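Local coordinates for acetyltransferase (Agrobacterium tumefaciens str., PDB 2DXQ) that probably transfers the acetyl group of acetyl-coenzyme A to an acceptor, likely an amine, in the manner of GNAT acetyltransferases, at the interface of chains A and B. Coordinates in Å, arbitrary orientation; residue numbers count along the deposited sequence, not the author numbering. Chains: chain A/B, Acetyltransferase.

Contact 1: the interface of chains A and B. Residues chain A 69, 71, 81, 83; chain B 69, 83, 85, 121.
The rings of A:Phe83 and B:Phe83 lie face on face, their planes 11° from parallel and their centroids 3.7 Å apart. Each ring is shifted toward the rim of the other, and the two side chains run past each other in opposite directions, as expected near a two-fold axis. B:Leu121 reaches the edge of the A:Phe83 ring in its plane, methyl CD1 lying 3.5 Å from CE1. CB of A:Val71 sits over one face of the A:Tyr81 ring, toward its rim, and CE2 of A:Phe83 lies at the edge of that ring, in its plane. A:Tyr81 slides along B:Glu85, its phenol OH 3.4 Å from CB, so the aliphatic stem of the glutamate makes this contact; ring and carboxylate planes are 50° apart. In both phenylalanines CG points away from the carbonyl carbon (chi1 -65° in A:Phe83), which sends the rings across the boundary to overlap. Past the CE2 rim, on the side where B:Phe83 lies, methyl CD1 of B:Leu69 is 3.8 Å from CE2 of A:Phe83. Its counterpart, methyl CD1 of A:Leu69, meets CE2 of B:Phe83 at 3.8 Å, those side chains crossing at about a right angle. B:Leu69 also meets A:Val71 tip to tip, CD2 to CG1 at 3.7 Å. Strands 61-71 and 81-88 of chain A here face their equivalents and strand 117-123 of chain B, a largely hydrophobic part of the two-fold interface.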
# COMPACT_ATOMS: atom_id res chain seq x y z
N LEU A 69 -4.24 5.22 -1.55
CA LEU A 69 -2.95 5.17 -2.25
C LEU A 69 -3.18 4.41 -3.56
O LEU A 69 -3.43 3.21 -3.56
CB LEU A 69 -1.90 4.44 -1.41
CG LEU A 69 -1.78 4.83 0.07
CD1 LEU A 69 -0.89 3.85 0.82
CD2 LEU A 69 -1.24 6.26 0.19
N VAL A 71 -1.63 3.10 -7.08
CA VAL A 71 -0.26 2.68 -7.45
C VAL A 71 -0.22 2.25 -8.92
O VAL A 71 -1.00 1.39 -9.32
CB VAL A 71 0.20 1.49 -6.57
CG1 VAL A 71 1.70 1.21 -6.79
CG2 VAL A 71 -0.08 1.74 -5.07
N TYR A 81 -3.48 -0.57 -8.83
CA TYR A 81 -4.19 -1.12 -7.68
C TYR A 81 -4.08 -0.10 -6.57
O TYR A 81 -3.31 0.87 -6.65
CB TYR A 81 -3.62 -2.49 -7.25
CG TYR A 81 -2.14 -2.45 -7.00
CD1 TYR A 81 -1.24 -2.79 -8.01
CD2 TYR A 81 -1.64 -2.08 -5.75
CE1 TYR A 81 0.13 -2.73 -7.79
CE2 TYR A 81 -0.27 -2.01 -5.52
CZ TYR A 81 0.61 -2.34 -6.55
OH TYR A 81 1.96 -2.30 -6.32
N PHE A 83 -4.31 0.82 -2.10
CA PHE A 83 -4.46 0.49 -0.68
C PHE A 83 -5.24 1.59 -0.00
O PHE A 83 -5.20 2.76 -0.42
CB PHE A 83 -3.10 0.45 0.01
CG PHE A 83 -2.19 -0.63 -0.47
CD1 PHE A 83 -2.26 -1.90 0.08
CD2 PHE A 83 -1.25 -0.37 -1.46
CE1 PHE A 83 -1.41 -2.91 -0.36
CE2 PHE A 83 -0.38 -1.37 -1.90
CZ PHE A 83 -0.46 -2.65 -1.35
N LEU B 69 7.02 -0.05 -2.08
CA LEU B 69 6.31 1.25 -2.03
C LEU B 69 6.53 1.88 -0.66
O LEU B 69 6.05 1.38 0.34
CB LEU B 69 4.80 1.04 -2.21
CG LEU B 69 4.38 0.23 -3.41
CD1 LEU B 69 2.88 -0.02 -3.37
CD2 LEU B 69 4.78 0.96 -4.67
N PHE B 83 4.90 -0.91 1.63
CA PHE B 83 4.27 -2.15 1.15
C PHE B 83 5.23 -2.83 0.19
O PHE B 83 6.03 -2.15 -0.47
CB PHE B 83 2.99 -1.88 0.39
CG PHE B 83 1.87 -1.34 1.22
CD1 PHE B 83 1.06 -2.21 1.96
CD2 PHE B 83 1.60 0.02 1.25
CE1 PHE B 83 0.00 -1.70 2.74
CE2 PHE B 83 0.54 0.53 2.02
CZ PHE B 83 -0.25 -0.34 2.75
N GLU B 85 5.02 -5.51 -3.10
CA GLU B 85 4.09 -6.08 -4.05
C GLU B 85 4.80 -6.81 -5.19
O GLU B 85 5.99 -6.60 -5.42
CB GLU B 85 3.18 -5.01 -4.64
CG GLU B 85 1.86 -4.82 -3.90
CD GLU B 85 0.96 -6.06 -3.98
OE1 GLU B 85 1.19 -6.94 -4.84
OE2 GLU B 85 0.03 -6.17 -3.16
N LEU B 121 0.31 -8.15 1.43
CA LEU B 121 -0.90 -8.98 1.38
C LEU B 121 -0.67 -10.09 0.40
O LEU B 121 -0.13 -9.88 -0.71
CB LEU B 121 -2.13 -8.17 0.95
CG LEU B 121 -2.62 -7.07 1.89
CD1 LEU B 121 -1.94 -5.73 1.61
CD2 LEU B 121 -4.14 -6.91 1.78

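Contact 2: the interface of chains A and B. Residues chain A 16, 20, 23, 38, 41-42, 45; chain B 74.
Helices 16-26 and 35-47 of chain A receive a loop residue of chain B, B:Leu74, which follows strand 61-71 in the sequence. The leucine enters the groove between the two helices as a knob, burying 107 Å² of its surface against chain A, while each residue around it gives up far less. Its CG lies opposite the carbonyl carbon (chi1 -67°), and the two methyls at the end of the side chain part toward different walls. Methyl CD1 points to the first helix, where it lies 3.7 Å from CD1 of A:Leu16. The ring of A:Phe42 adds its CD1 atom to the surroundings of the same methyl, at 4.1 Å, and the A:Leu16 methyl sits over one face of that ring, toward its rim, so a residue from each helix packs on the other behind the knob. A:Tyr23 lines the entrance: its CE2 lies 4.0 Å from both CB and methyl CD1 of B:Leu74, so the ring runs along the leucine side chain and does not touch its base alone. A:Leu20, one turn earlier on this helix, stands further back. Methyl CD2 turns instead to helix 35-47, passing CG1 of A:Val41 at 3.7 Å as the two side chains run in opposite directions. Both the backbone O and the methyl CB of A:Ala38, one turn before A:Val41, also approach CD2. The mostly apolar lining suggests a hydrophobic anchor for the dimer seen here, although the structure alone does not show that this dimer forms in solution. In the selenomethionine A:Met45, CG points away from the carbonyl carbon (chi1 -69°) and the chain runs on extended at chi2, which carries the selenium SE to 3.7 Å from CG of B:Leu74; the bend at chi3 swings only the terminal methyl CE.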
# COMPACT_ATOMS: atom_id res chain seq x y z
N LEU A 16 -4.69 20.26 8.45
CA LEU A 16 -3.69 19.56 9.23
C LEU A 16 -4.00 19.44 10.72
O LEU A 16 -3.89 18.33 11.27
CB LEU A 16 -2.27 20.12 8.95
CG LEU A 16 -1.10 19.37 9.58
CD1 LEU A 16 -1.16 17.86 9.30
CD2 LEU A 16 0.23 19.98 9.07
N LEU A 20 -4.48 15.79 12.53
CA LEU A 20 -3.64 15.36 13.65
C LEU A 20 -4.48 14.91 14.85
O LEU A 20 -4.16 13.91 15.51
CB LEU A 20 -2.63 16.45 14.03
CG LEU A 20 -1.52 16.75 13.00
CD1 LEU A 20 -0.73 17.99 13.42
CD2 LEU A 20 -0.57 15.54 12.88
N TYR A 23 -5.64 11.41 14.11
CA TYR A 23 -4.56 10.42 14.22
C TYR A 23 -4.13 10.20 15.67
O TYR A 23 -3.64 9.14 16.01
CB TYR A 23 -3.38 10.82 13.34
CG TYR A 23 -3.67 10.83 11.85
CD1 TYR A 23 -4.53 9.90 11.27
CD2 TYR A 23 -3.05 11.76 11.02
CE1 TYR A 23 -4.78 9.90 9.91
CE2 TYR A 23 -3.27 11.77 9.66
CZ TYR A 23 -4.14 10.84 9.10
OH TYR A 23 -4.36 10.86 7.75
N ALA A 38 4.49 18.66 11.74
CA ALA A 38 3.87 17.79 10.75
C ALA A 38 3.82 18.40 9.35
O ALA A 38 3.47 17.71 8.40
CB ALA A 38 2.45 17.36 11.23
N VAL A 41 5.98 16.75 6.14
CA VAL A 41 5.40 15.48 5.67
C VAL A 41 4.01 15.68 5.07
O VAL A 41 3.69 15.10 4.02
CB VAL A 41 5.40 14.39 6.78
CG1 VAL A 41 4.66 13.15 6.29
CG2 VAL A 41 6.82 14.00 7.10
N PHE A 42 3.17 16.52 5.69
CA PHE A 42 1.85 16.79 5.13
C PHE A 42 1.95 17.34 3.70
O PHE A 42 1.22 16.92 2.79
CB PHE A 42 1.04 17.74 6.04
CG PHE A 42 -0.40 17.92 5.62
CD1 PHE A 42 -1.23 16.81 5.44
CD2 PHE A 42 -0.92 19.19 5.41
CE1 PHE A 42 -2.56 16.98 5.05
CE2 PHE A 42 -2.27 19.36 5.02
CZ PHE A 42 -3.08 18.24 4.85
N MSE A 45 2.79 14.65 1.35
CA MSE A 45 1.59 13.84 1.11
C MSE A 45 0.68 14.48 0.08
O MSE A 45 0.18 13.80 -0.84
CB MSE A 45 0.84 13.60 2.43
CG MSE A 45 1.59 12.68 3.39
SE MSE A 45 0.63 12.36 5.03
CE MSE A 45 -0.55 10.96 4.36
N LEU B 74 1.75 10.48 8.63
CA LEU B 74 1.74 11.34 9.81
C LEU B 74 1.63 10.65 11.14
O LEU B 74 1.94 11.26 12.17
CB LEU B 74 0.64 12.39 9.70
CG LEU B 74 0.82 13.43 8.60
CD1 LEU B 74 -0.38 14.33 8.60
CD2 LEU B 74 2.11 14.23 8.80

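Contact 1 and contact 2 lie about 20 Å apart, measured between the centres of their C-alpha atoms, and share no residue. They are nevertheless tied through strand 61-71: it supplies leucine and valine side chains to contact 1, and the loop soon after it carries the leucine of contact 2. The two-fold symmetry repeats contact 2 with the chains exchanged, so strand-borne packing near the axis is flanked by two reciprocal insertions between helices. Such an arrangement would probably help to fix the relative orientation of the subunits.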